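Local coordinates for protein O-succinylhomoserine sulfhydrylase (Mycobacterium tuberculosis, PDB 3NDN) that probably makes L-homocysteine from O-succinyl-L-homoserine and hydrogen sulfide, using pyridoxal 5'-phosphate, on the route to methionine, at residues E94-A99 / A239-R244; K198-N203 / V220-G225; T330-C335 / D390-I395. One frame throughout, in Å; residues are numbered along the deposited sequence.

Interaction 1: residues E94-A99 / A239-R244; sequences EGAPAA and AILGDR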
ATOM      1  N   GLU A  94      25.435   6.788   6.299  1.00 30.29           N
ATOM      2  CA  GLU A  94      26.585   7.039   5.419  1.00 32.04           C
ATOM      3  C   GLU A  94      27.586   8.054   5.997  1.00 32.65           C
ATOM      4  O   GLU A  94      28.796   7.978   5.718  1.00 33.79           O
ATOM      5  CB  GLU A  94      26.072   7.484   4.034  1.00 31.95           C
ATOM      6  CG  GLU A  94      27.146   7.767   2.941  1.00 35.31           C
ATOM      7  CD  GLU A  94      27.763   6.494   2.350  1.00 38.49           C
ATOM      8  OE1 GLU A  94      27.114   5.426   2.377  1.00 39.16           O
ATOM      9  OE2 GLU A  94      28.910   6.566   1.860  1.00 42.08           O
ATOM     10  N   GLY A  95      27.088   8.998   6.797  1.00 32.74           N
ATOM     11  CA  GLY A  95      27.901  10.122   7.320  1.00 32.34           C
ATOM     12  C   GLY A  95      28.180  11.206   6.279  1.00 32.30           C
ATOM     13  O   GLY A  95      29.301  11.733   6.210  1.00 32.06           O
ATOM     14  N   ALA A  96      27.162  11.559   5.489  1.00 31.63           N
ATOM     15  CA  ALA A  96      27.258  12.598   4.454  1.00 31.30           C
ATOM     16  C   ALA A  96      26.682  13.926   4.980  1.00 31.92           C
ATOM     17  O   ALA A  96      25.887  13.899   5.923  1.00 31.67           O
ATOM     18  CB  ALA A  96      26.490  12.163   3.203  1.00 31.44           C
ATOM     19  N   PRO A  97      27.073  15.081   4.370  1.00 31.63           N
ATOM     20  CA  PRO A  97      26.497  16.383   4.754  1.00 31.94           C
ATOM     21  C   PRO A  97      25.011  16.573   4.374  1.00 31.75           C
ATOM     22  O   PRO A  97      24.287  17.283   5.085  1.00 32.31           O
ATOM     23  CB  PRO A  97      27.402  17.403   4.020  1.00 32.27           C
ATOM     24  CG  PRO A  97      28.685  16.629   3.697  1.00 31.76           C
ATOM     25  CD  PRO A  97      28.184  15.248   3.405  1.00 32.06           C
ATOM     26  N   ALA A  98      24.565  15.961   3.268  1.00 31.38           N
ATOM     27  CA  ALA A  98      23.181  16.121   2.771  1.00 30.96           C
ATOM     28  C   ALA A  98      22.772  15.012   1.778  1.00 30.56           C
ATOM     29  O   ALA A  98      23.641  14.262   1.295  1.00 30.22           O
ATOM     30  CB  ALA A  98      22.973  17.523   2.165  1.00 31.12           C
ATOM     31  N   ALA A  99      21.462  14.898   1.508  1.00 29.81           N
ATOM     32  CA  ALA A  99      20.872  13.818   0.675  1.00 29.57           C
ATOM     33  C   ALA A  99      19.607  14.238  -0.102  1.00 29.38           C
ATOM     34  O   ALA A  99      18.846  15.116   0.349  1.00 29.82           O
ATOM     35  CB  ALA A  99      20.544  12.606   1.547  1.00 30.00           C
ATOM     36  N   ALA A 239      19.272   7.354  -4.482  1.00 28.03           N
ATOM     37  CA  ALA A 239      19.618   8.557  -3.739  1.00 27.63           C
ATOM     38  C   ALA A 239      20.948   9.159  -4.176  1.00 27.58           C
ATOM     39  O   ALA A 239      21.850   8.439  -4.622  1.00 27.76           O
ATOM     40  CB  ALA A 239      19.655   8.271  -2.221  1.00 27.58           C
ATOM     41  N   ILE A 240      21.056  10.475  -3.998  1.00 27.72           N
ATOM     42  CA  ILE A 240      22.319  11.217  -4.207  1.00 28.26           C
ATOM     43  C   ILE A 240      22.791  11.830  -2.878  1.00 28.78           C
ATOM     44  O   ILE A 240      22.053  12.595  -2.249  1.00 28.99           O
ATOM     45  CB  ILE A 240      22.144  12.341  -5.249  1.00 28.31           C
ATOM     46  CG1 ILE A 240      21.530  11.796  -6.553  1.00 28.08           C
ATOM     47  CG2 ILE A 240      23.496  13.054  -5.525  1.00 28.24           C
ATOM     48  CD1 ILE A 240      20.850  12.860  -7.433  1.00 27.79           C
ATOM     49  N   LEU A 241      24.027  11.528  -2.469  1.00 29.64           N
ATOM     50  CA  LEU A 241      24.604  12.141  -1.252  1.00 30.40           C
ATOM     51  C   LEU A 241      25.872  12.989  -1.547  1.00 30.79           C
ATOM     52  O   LEU A 241      26.737  12.553  -2.313  1.00 30.45           O
ATOM     53  CB  LEU A 241      24.881  11.083  -0.172  1.00 30.38           C
ATOM     54  CG  LEU A 241      23.702  10.182   0.274  1.00 32.93           C
ATOM     55  CD1 LEU A 241      23.704   8.865  -0.511  1.00 35.92           C
ATOM     56  CD2 LEU A 241      23.776   9.895   1.771  1.00 33.63           C
ATOM     57  N   GLY A 242      25.955  14.184  -0.943  1.00 31.03           N
ATOM     58  CA  GLY A 242      27.084  15.137  -1.152  1.00 31.93           C
ATOM     59  C   GLY A 242      27.017  16.410  -0.287  1.00 32.79           C
ATOM     60  O   GLY A 242      26.311  16.440   0.726  1.00 32.16           O
ATOM     61  N   ASP A 243      27.782  17.441  -0.664  1.00 33.49           N
ATOM     62  CA  ASP A 243      27.859  18.702   0.104  1.00 34.55           C
ATOM     63  C   ASP A 243      26.529  19.465   0.035  1.00 34.30           C
ATOM     64  O   ASP A 243      25.811  19.366  -0.962  1.00 33.52           O
ATOM     65  CB  ASP A 243      28.974  19.611  -0.443  1.00 35.65           C
ATOM     66  CG  ASP A 243      30.378  19.052  -0.221  1.00 39.14           C
ATOM     67  OD1 ASP A 243      30.627  18.359   0.783  1.00 40.80           O
ATOM     68  OD2 ASP A 243      31.264  19.342  -1.057  1.00 46.02           O
ATOM     69  N   ARG A 244      26.219  20.228   1.082  1.00 34.83           N
ATOM     70  CA  ARG A 244      24.983  21.038   1.128  1.00 35.78           C
ATOM     71  C   ARG A 244      24.770  21.946  -0.098  1.00 35.88           C
ATOM     72  O   ARG A 244      23.661  21.992  -0.640  1.00 35.47           O
ATOM     73  CB  ARG A 244      24.879  21.853   2.428  1.00 36.38           C
ATOM     74  CG  ARG A 244      23.523  22.607   2.586  1.00 39.86           C
ATOM     75  CD  ARG A 244      23.574  23.774   3.590  1.00 45.16           C
ATOM     76  NE  ARG A 244      24.879  24.449   3.605  1.00 48.94           N
ATOM     77  CZ  ARG A 244      25.270  25.401   2.752  1.00 50.18           C
ATOM     78  NH1 ARG A 244      24.464  25.840   1.785  1.00 49.98           N
ATOM     79  NH2 ARG A 244      26.488  25.914   2.868  1.00 50.35           N
TER
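Strands 98-102 and 238-242 run antiparallel, with Ala99 and Leu241 as a non-hydrogen-bonded pair whose CA atoms are 4.5 Å apart. A backbone hydrogen bond runs from Gly242 N to Ala98 O at 3.2 Å. Its N-H...O angle is 159°, but the donor sits above the carbonyl plane, so the bond is not ideally placed. Two CA-H...O contacts add to it. Leu241 CA meets Ala98 O, and Ala99 CA meets Ile240 O at 3.4 Å.

Leu241 has the largest share of the contact. Its CG is anti to the carbonyl carbon (chi1 -55°). From there Leu241 CD2 rests against Ala96 CB at 3.8 Å and Glu94 CB at 4.0 Å. Ala99 CB lies on the same face of the sheet and meets Leu241 CG at 4.2 Å.

The pairing is the edge of the seven-stranded mixed sheet in the large domain of fold-type I pyridoxal-phosphate enzymes. Strand 98-102 is outermost within the chain, and strand 238-242 runs antiparallel to both its neighbours. Helix 81-94 leads in, and Gly95 leaves the helical conformation with a positive phi.

Glu94 crosses Leu241 obliquely. Its CG is anti to the backbone N and the chain bends at chi2 (75°). The carboxylate is thus turned to another partner: Glu94 OE1 hydrogen-bonds Tyr223 OH.

Beyond the paired residues, the Pro97 ring lies against the Gly242 carbonyl, with Pro97 CD 3.5 Å from Gly242 O. Pro97 and Asp243 lie side by side and point the same way, with Pro97 CG 3.9 Å from Asp243 OD1. Asp243 holds the N-cap position of helix 244-258, although its side chain makes no capping bond. Ala98, on the face away from Leu241, touches Ile247 of that helix.

Interaction 2: residues K198-N203 / V220-G225; sequences KVVLDN and VVVYSG
Strands 198-202 and 220-224 run parallel, joined through helix 207-210 as a beta-alpha-beta unit in the middle of the large-domain sheet. The pairing starts at Val199, whose O accepts Val220 N at 3.1 Å. The donor lies nearly along the C=O axis, but the N-H points off the line, at 142°.

Val200 pairs with Val220, and the two side chains lie side by side, pointing the same way. Val200 CG2 meets Val220 CB at 4.0 Å. Val200 CG1 reaches along the strand to Val222 CG1, and helix 105-114 covers this face.

Leu201 uses both backbone polar atoms. Its N donates to Val220 O at 3.0 Å, and its O accepts Val222 N at 3.0 Å, both in the carbonyl plane.

Asp202 shares the Val200 face, and its CB touches Val222 CG2. Its carboxylate points to the cofactor: Asp202 OD2 lies close to N1 of the pyridoxal-phosphate lysine at position 227. Such an aspartate beside the pyridine nitrogen is a hallmark of fold-type I enzymes. Val204 N binds Asp202 OD1.

Asn203 N makes a weak bond to Val222 O. Its CG is anti to the backbone N (chi1 -160°), which lays the amide alongside Tyr223, 53° from the ring plane. Gln211 holds Asn203 OD1, and Glu94 OE1 also bonds Tyr223 OH. Asn203 ND2 donates to Tyr223 OH at 2.9 Å, with the oxygen almost exactly in the amide plane.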
ATOM      1  N   LYS A 198      35.221  16.911  -9.280  1.00 37.29           N
ATOM      2  CA  LYS A 198      34.467  16.281  -8.178  1.00 36.88           C
ATOM      3  C   LYS A 198      34.312  14.781  -8.448  1.00 35.94           C
ATOM      4  O   LYS A 198      33.924  14.386  -9.547  1.00 36.01           O
ATOM      5  CB  LYS A 198      33.074  16.918  -8.020  1.00 36.29           C
ATOM      6  CG  LYS A 198      33.070  18.427  -7.722  1.00 38.42           C
ATOM      7  CD  LYS A 198      33.640  18.747  -6.331  1.00 40.10           C
ATOM      8  CE  LYS A 198      33.844  20.247  -6.147  1.00 42.66           C
ATOM      9  NZ  LYS A 198      34.106  20.621  -4.721  1.00 43.88           N
ATOM     10  N   VAL A 199      34.570  13.957  -7.434  1.00 35.66           N
ATOM     11  CA  VAL A 199      34.559  12.500  -7.602  1.00 35.08           C
ATOM     12  C   VAL A 199      33.193  11.887  -7.254  1.00 34.61           C
ATOM     13  O   VAL A 199      32.726  12.038  -6.122  1.00 34.23           O
ATOM     14  CB  VAL A 199      35.659  11.842  -6.739  1.00 35.01           C
ATOM     15  CG1 VAL A 199      35.613  10.319  -6.850  1.00 34.95           C
ATOM     16  CG2 VAL A 199      37.052  12.371  -7.137  1.00 36.02           C
ATOM     17  N   VAL A 200      32.568  11.199  -8.217  1.00 34.27           N
ATOM     18  CA  VAL A 200      31.271  10.502  -7.993  1.00 33.47           C
ATOM     19  C   VAL A 200      31.507   8.984  -7.944  1.00 33.42           C
ATOM     20  O   VAL A 200      31.924   8.391  -8.939  1.00 33.28           O
ATOM     21  CB  VAL A 200      30.185  10.846  -9.090  1.00 33.54           C
ATOM     22  CG1 VAL A 200      28.806  10.198  -8.761  1.00 32.72           C
ATOM     23  CG2 VAL A 200      30.008  12.351  -9.248  1.00 34.19           C
ATOM     24  N   LEU A 201      31.258   8.379  -6.772  1.00 33.02           N
ATOM     25  CA  LEU A 201      31.367   6.928  -6.559  1.00 32.69           C
ATOM     26  C   LEU A 201      29.984   6.257  -6.576  1.00 32.78           C
ATOM     27  O   LEU A 201      29.108   6.669  -5.829  1.00 31.84           O
ATOM     28  CB  LEU A 201      32.031   6.634  -5.191  1.00 32.53           C
ATOM     29  CG  LEU A 201      32.110   5.179  -4.699  1.00 31.94           C
ATOM     30  CD1 LEU A 201      33.101   4.361  -5.542  1.00 32.96           C
ATOM     31  CD2 LEU A 201      32.482   5.084  -3.187  1.00 29.35           C
ATOM     32  N   ASP A 202      29.818   5.240  -7.425  1.00 33.35           N
ATOM     33  CA  ASP A 202      28.637   4.346  -7.435  1.00 34.93           C
ATOM     34  C   ASP A 202      28.988   3.158  -6.533  1.00 35.10           C
ATOM     35  O   ASP A 202      29.844   2.346  -6.888  1.00 35.70           O
ATOM     36  CB  ASP A 202      28.346   3.924  -8.900  1.00 35.13           C
ATOM     37  CG  ASP A 202      27.287   2.825  -9.035  1.00 37.37           C
ATOM     38  OD1 ASP A 202      27.079   2.023  -8.094  1.00 39.57           O
ATOM     39  OD2 ASP A 202      26.666   2.750 -10.128  1.00 37.86           O
ATOM     40  N   ASN A 203      28.351   3.091  -5.356  1.00 35.35           N
ATOM     41  CA  ASN A 203      28.717   2.149  -4.283  1.00 35.44           C
ATOM     42  C   ASN A 203      27.720   0.981  -4.094  1.00 35.38           C
ATOM     43  O   ASN A 203      27.624   0.415  -2.998  1.00 34.46           O
ATOM     44  CB  ASN A 203      28.885   2.915  -2.947  1.00 34.92           C
ATOM     45  CG  ASN A 203      29.720   2.152  -1.925  1.00 36.35           C
ATOM     46  OD1 ASN A 203      30.691   1.475  -2.278  1.00 38.32           O
ATOM     47  ND2 ASN A 203      29.340   2.248  -0.650  1.00 36.96           N
ATOM     48  N   VAL A 220      30.854  12.859  -3.798  1.00 31.80           N
ATOM     49  CA  VAL A 220      29.459  12.446  -4.068  1.00 31.03           C
ATOM     50  C   VAL A 220      29.361  10.922  -4.082  1.00 30.88           C
ATOM     51  O   VAL A 220      30.222  10.245  -4.667  1.00 30.51           O
ATOM     52  CB  VAL A 220      28.964  12.978  -5.467  1.00 31.16           C
ATOM     53  CG1 VAL A 220      27.501  12.575  -5.735  1.00 30.42           C
ATOM     54  CG2 VAL A 220      29.112  14.506  -5.568  1.00 30.89           C
ATOM     55  N   VAL A 221      28.319  10.372  -3.440  1.00 30.37           N
ATOM     56  CA  VAL A 221      28.063   8.933  -3.505  1.00 29.83           C
ATOM     57  C   VAL A 221      26.623   8.721  -4.008  1.00 30.03           C
ATOM     58  O   VAL A 221      25.701   9.453  -3.596  1.00 29.57           O
ATOM     59  CB  VAL A 221      28.297   8.220  -2.122  1.00 30.03           C
ATOM     60  CG1 VAL A 221      27.924   6.757  -2.195  1.00 28.13           C
ATOM     61  CG2 VAL A 221      29.762   8.364  -1.687  1.00 29.62           C
ATOM     62  N   VAL A 222      26.446   7.763  -4.922  1.00 29.23           N
ATOM     63  CA  VAL A 222      25.096   7.417  -5.425  1.00 29.34           C
ATOM     64  C   VAL A 222      24.719   5.961  -5.120  1.00 29.32           C
ATOM     65  O   VAL A 222      25.579   5.056  -5.165  1.00 29.62           O
ATOM     66  CB  VAL A 222      24.901   7.696  -6.969  1.00 29.32           C
ATOM     67  CG1 VAL A 222      24.998   9.173  -7.284  1.00 30.29           C
ATOM     68  CG2 VAL A 222      25.889   6.891  -7.805  1.00 28.90           C
ATOM     69  N   TYR A 223      23.433   5.753  -4.817  1.00 29.13           N
ATOM     70  CA  TYR A 223      22.875   4.435  -4.479  1.00 29.94           C
ATOM     71  C   TYR A 223      21.623   4.124  -5.284  1.00 29.41           C
ATOM     72  O   TYR A 223      20.805   5.007  -5.512  1.00 29.55           O
ATOM     73  CB  TYR A 223      22.503   4.348  -2.987  1.00 29.34           C
ATOM     74  CG  TYR A 223      23.693   4.209  -2.083  1.00 32.09           C
ATOM     75  CD1 TYR A 223      24.496   3.064  -2.139  1.00 33.11           C
ATOM     76  CD2 TYR A 223      24.029   5.209  -1.180  1.00 32.33           C
ATOM     77  CE1 TYR A 223      25.599   2.919  -1.319  1.00 35.50           C
ATOM     78  CE2 TYR A 223      25.148   5.083  -0.350  1.00 34.02           C
ATOM     79  CZ  TYR A 223      25.931   3.928  -0.439  1.00 35.51           C
ATOM     80  OH  TYR A 223      27.042   3.750   0.357  1.00 39.11           O
ATOM     81  N   SER A 224      21.494   2.868  -5.710  1.00 29.33           N
ATOM     82  CA  SER A 224      20.192   2.268  -6.052  1.00 29.35           C
ATOM     83  C   SER A 224      19.569   1.695  -4.756  1.00 29.69           C
ATOM     84  O   SER A 224      20.191   0.876  -4.097  1.00 31.18           O
ATOM     85  CB  SER A 224      20.384   1.137  -7.081  1.00 29.93           C
ATOM     86  OG  SER A 224      19.206   0.347  -7.253  1.00 29.52           O
ATOM     87  N   GLY A 225      18.369   2.141  -4.383  1.00 28.43           N
ATOM     88  CA  GLY A 225      17.605   1.500  -3.287  1.00 27.96           C
ATOM     89  C   GLY A 225      16.970   0.156  -3.647  1.00 27.31           C
ATOM     90  O   GLY A 225      16.518  -0.596  -2.765  1.00 26.49           O
TER

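Interaction 3: residues T330-C335 / D390-I395; sequences TFALDC and DGVVRI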
ATOM      1  N   THR A 330      31.545 -14.680  -8.741  1.00 32.14           N
ATOM      2  CA  THR A 330      31.701 -14.966 -10.179  1.00 32.88           C
ATOM      3  C   THR A 330      32.705 -16.128 -10.358  1.00 33.78           C
ATOM      4  O   THR A 330      33.721 -16.174  -9.660  1.00 33.96           O
ATOM      5  CB  THR A 330      32.167 -13.686 -10.933  1.00 32.45           C
ATOM      6  OG1 THR A 330      31.207 -12.633 -10.730  1.00 32.78           O
ATOM      7  CG2 THR A 330      32.307 -13.930 -12.444  1.00 32.72           C
ATOM      8  N   PHE A 331      32.407 -17.064 -11.264  1.00 34.47           N
ATOM      9  CA  PHE A 331      33.334 -18.176 -11.587  1.00 35.39           C
ATOM     10  C   PHE A 331      33.281 -18.653 -13.049  1.00 36.48           C
ATOM     11  O   PHE A 331      32.337 -18.349 -13.778  1.00 36.78           O
ATOM     12  CB  PHE A 331      33.132 -19.363 -10.633  1.00 35.31           C
ATOM     13  CG  PHE A 331      31.825 -20.109 -10.831  1.00 35.92           C
ATOM     14  CD1 PHE A 331      31.805 -21.322 -11.519  1.00 36.73           C
ATOM     15  CD2 PHE A 331      30.630 -19.614 -10.310  1.00 35.52           C
ATOM     16  CE1 PHE A 331      30.614 -22.031 -11.700  1.00 36.92           C
ATOM     17  CE2 PHE A 331      29.427 -20.318 -10.478  1.00 36.74           C
ATOM     18  CZ  PHE A 331      29.420 -21.526 -11.182  1.00 36.19           C
ATOM     19  N   ALA A 332      34.296 -19.425 -13.455  1.00 37.33           N
ATOM     20  CA  ALA A 332      34.359 -19.997 -14.798  1.00 39.06           C
ATOM     21  C   ALA A 332      34.526 -21.518 -14.757  1.00 40.09           C
ATOM     22  O   ALA A 332      35.313 -22.045 -13.955  1.00 39.60           O
ATOM     23  CB  ALA A 332      35.499 -19.358 -15.612  1.00 39.11           C
ATOM     24  N   LEU A 333      33.767 -22.203 -15.614  1.00 41.07           N
ATOM     25  CA  LEU A 333      33.826 -23.655 -15.739  1.00 43.20           C
ATOM     26  C   LEU A 333      35.106 -24.090 -16.451  1.00 44.61           C
ATOM     27  O   LEU A 333      35.577 -23.402 -17.360  1.00 44.70           O
ATOM     28  CB  LEU A 333      32.598 -24.183 -16.495  1.00 43.08           C
ATOM     29  CG  LEU A 333      31.238 -24.061 -15.803  1.00 43.46           C
ATOM     30  CD1 LEU A 333      30.098 -24.233 -16.788  1.00 43.46           C
ATOM     31  CD2 LEU A 333      31.087 -25.038 -14.639  1.00 44.26           C
ATOM     32  N   ASP A 334      35.660 -25.229 -16.041  1.00 46.64           N
ATOM     33  CA  ASP A 334      36.870 -25.772 -16.680  1.00 48.88           C
ATOM     34  C   ASP A 334      36.489 -26.751 -17.792  1.00 50.45           C
ATOM     35  O   ASP A 334      36.196 -27.919 -17.530  1.00 51.13           O
ATOM     36  CB  ASP A 334      37.789 -26.435 -15.648  1.00 49.23           C
ATOM     37  CG  ASP A 334      39.158 -26.839 -16.230  1.00 51.45           C
ATOM     38  OD1 ASP A 334      39.636 -26.233 -17.221  1.00 53.25           O
ATOM     39  OD2 ASP A 334      39.770 -27.771 -15.676  1.00 53.75           O
ATOM     40  N   CYS A 335      36.471 -26.249 -19.022  1.00 51.65           N
ATOM     41  CA  CYS A 335      36.116 -27.029 -20.207  1.00 53.63           C
ATOM     42  C   CYS A 335      36.552 -26.272 -21.473  1.00 54.79           C
ATOM     43  O   CYS A 335      36.770 -25.057 -21.418  1.00 54.53           O
ATOM     44  CB  CYS A 335      34.606 -27.324 -20.237  1.00 53.44           C
ATOM     45  SG  CYS A 335      33.543 -25.876 -20.471  1.00 54.05           S
ATOM     46  N   ASP A 390      32.305 -17.545 -22.581  1.00 45.06           N
ATOM     47  CA  ASP A 390      30.993 -18.204 -22.557  1.00 44.62           C
ATOM     48  C   ASP A 390      30.843 -19.210 -21.402  1.00 43.28           C
ATOM     49  O   ASP A 390      29.748 -19.720 -21.165  1.00 43.08           O
ATOM     50  CB  ASP A 390      30.700 -18.900 -23.899  1.00 46.11           C
ATOM     51  CG  ASP A 390      30.166 -17.943 -24.982  1.00 49.31           C
ATOM     52  OD1 ASP A 390      29.443 -16.959 -24.669  1.00 52.62           O
ATOM     53  OD2 ASP A 390      30.435 -18.209 -26.171  1.00 52.00           O
ATOM     54  N   GLY A 391      31.936 -19.479 -20.690  1.00 42.49           N
ATOM     55  CA  GLY A 391      31.925 -20.378 -19.520  1.00 41.51           C
ATOM     56  C   GLY A 391      31.748 -19.705 -18.162  1.00 39.98           C
ATOM     57  O   GLY A 391      31.816 -20.359 -17.117  1.00 39.57           O
ATOM     58  N   VAL A 392      31.477 -18.402 -18.172  1.00 39.32           N
ATOM     59  CA  VAL A 392      31.379 -17.625 -16.928  1.00 37.92           C
ATOM     60  C   VAL A 392      29.940 -17.577 -16.373  1.00 37.05           C
ATOM     61  O   VAL A 392      28.985 -17.344 -17.126  1.00 37.41           O
ATOM     62  CB  VAL A 392      31.947 -16.195 -17.124  1.00 38.08           C
ATOM     63  CG1 VAL A 392      31.708 -15.341 -15.901  1.00 36.73           C
ATOM     64  CG2 VAL A 392      33.444 -16.253 -17.447  1.00 37.86           C
ATOM     65  N   VAL A 393      29.816 -17.820 -15.063  1.00 35.61           N
ATOM     66  CA  VAL A 393      28.536 -17.829 -14.305  1.00 34.99           C
ATOM     67  C   VAL A 393      28.628 -16.875 -13.088  1.00 34.12           C
ATOM     68  O   VAL A 393      29.687 -16.783 -12.455  1.00 34.03           O
ATOM     69  CB  VAL A 393      28.171 -19.286 -13.850  1.00 35.03           C
ATOM     70  CG1 VAL A 393      26.903 -19.324 -13.002  1.00 34.45           C
ATOM     71  CG2 VAL A 393      28.004 -20.206 -15.067  1.00 36.22           C
ATOM     72  N   ARG A 394      27.544 -16.141 -12.793  1.00 33.44           N
ATOM     73  CA  ARG A 394      27.476 -15.212 -11.637  1.00 32.59           C
ATOM     74  C   ARG A 394      26.350 -15.582 -10.645  1.00 31.96           C
ATOM     75  O   ARG A 394      25.190 -15.719 -11.057  1.00 30.95           O
ATOM     76  CB  ARG A 394      27.239 -13.774 -12.119  1.00 32.33           C
ATOM     77  CG  ARG A 394      27.525 -12.709 -11.050  1.00 32.57           C
ATOM     78  CD  ARG A 394      26.986 -11.327 -11.434  1.00 33.79           C
ATOM     79  NE  ARG A 394      25.520 -11.267 -11.446  1.00 34.48           N
ATOM     80  CZ  ARG A 394      24.816 -10.214 -11.867  1.00 35.77           C
ATOM     81  NH1 ARG A 394      25.436  -9.128 -12.334  1.00 34.69           N
ATOM     82  NH2 ARG A 394      23.485 -10.248 -11.844  1.00 34.83           N
ATOM     83  N   ILE A 395      26.680 -15.723  -9.354  1.00 30.79           N
ATOM     84  CA  ILE A 395      25.672 -16.065  -8.325  1.00 31.07           C
ATOM     85  C   ILE A 395      25.490 -14.931  -7.288  1.00 30.37           C
ATOM     86  O   ILE A 395      26.468 -14.442  -6.694  1.00 30.56           O
ATOM     87  CB  ILE A 395      25.986 -17.404  -7.591  1.00 31.56           C
ATOM     88  CG1 ILE A 395      25.955 -18.584  -8.576  1.00 32.26           C
ATOM     89  CG2 ILE A 395      24.977 -17.660  -6.439  1.00 31.42           C
ATOM     90  CD1 ILE A 395      26.434 -19.914  -7.974  1.00 34.68           C
TER
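Three backbone hydrogen bonds tie the antiparallel strands together. Phe331 and Val393 form the hydrogen-bonded pair: Phe331 N donates to Val393 O at 3.0 Å, and Val393 N donates to Phe331 O at 2.9 Å. Both bonds are nearly straight and run close to the C=O axis. Leu333 N adds a bond to Gly391 O at 3.1 Å, where the donor sits above the carbonyl plane. CA-H...O contacts fill in between, such as Val392 CA to Phe331 O.

The aromatic contact is a CH-pi interaction. Phe331 CG takes the crowded position between the backbone N and the carbonyl carbon (chi1 70°). This swings the ring over Val393, whose CB sits 4.1 Å from the Phe331 ring centroid, over one face. Ile395 CD1 also meets the ring, at Phe331 CE2 (3.9 Å).

Apolar contacts line the other face of the sheet. The Thr330 and Val392 side chains cross obliquely, with Thr330 CG2 3.8 Å from Val392 CG1. Ala332 CB meets Val392 CG2.

Polar ends turn elsewhere. Thr330 OG1 touches Arg394 CG but bonds to Pro178 O and Gln180 NE2. Arg394 bends at chi3, and its NH1 bonds Asn177 OD1.

Helix 340-350 packs against Leu333 and Val393. Strands 328-333 and 392-396 are inner neighbours in the five-stranded mixed sheet of this enzyme's C-terminal domain, the smaller domain of the fold-type I architecture.

In the fold
Interactions 1 and 2 belong to the same seven-stranded sheet. Strand 220-224 lies between 198-202 and 238-242, so the two contacts touch: a backbone hydrogen bond joins Leu241 N to Val221 O. Interaction 2 is fully buried near the chain centre, rich in valine and close to the cofactor. Interaction 1 is partly exposed at the sheet edge and is held by fewer backbone bonds. Interaction 3 is also buried, but lies in the separate five-stranded sheet. Its centre is about 29 Å from that of interaction 2 and about 38 Å from that of interaction 1. An aromatic CH-pi contact sets it apart.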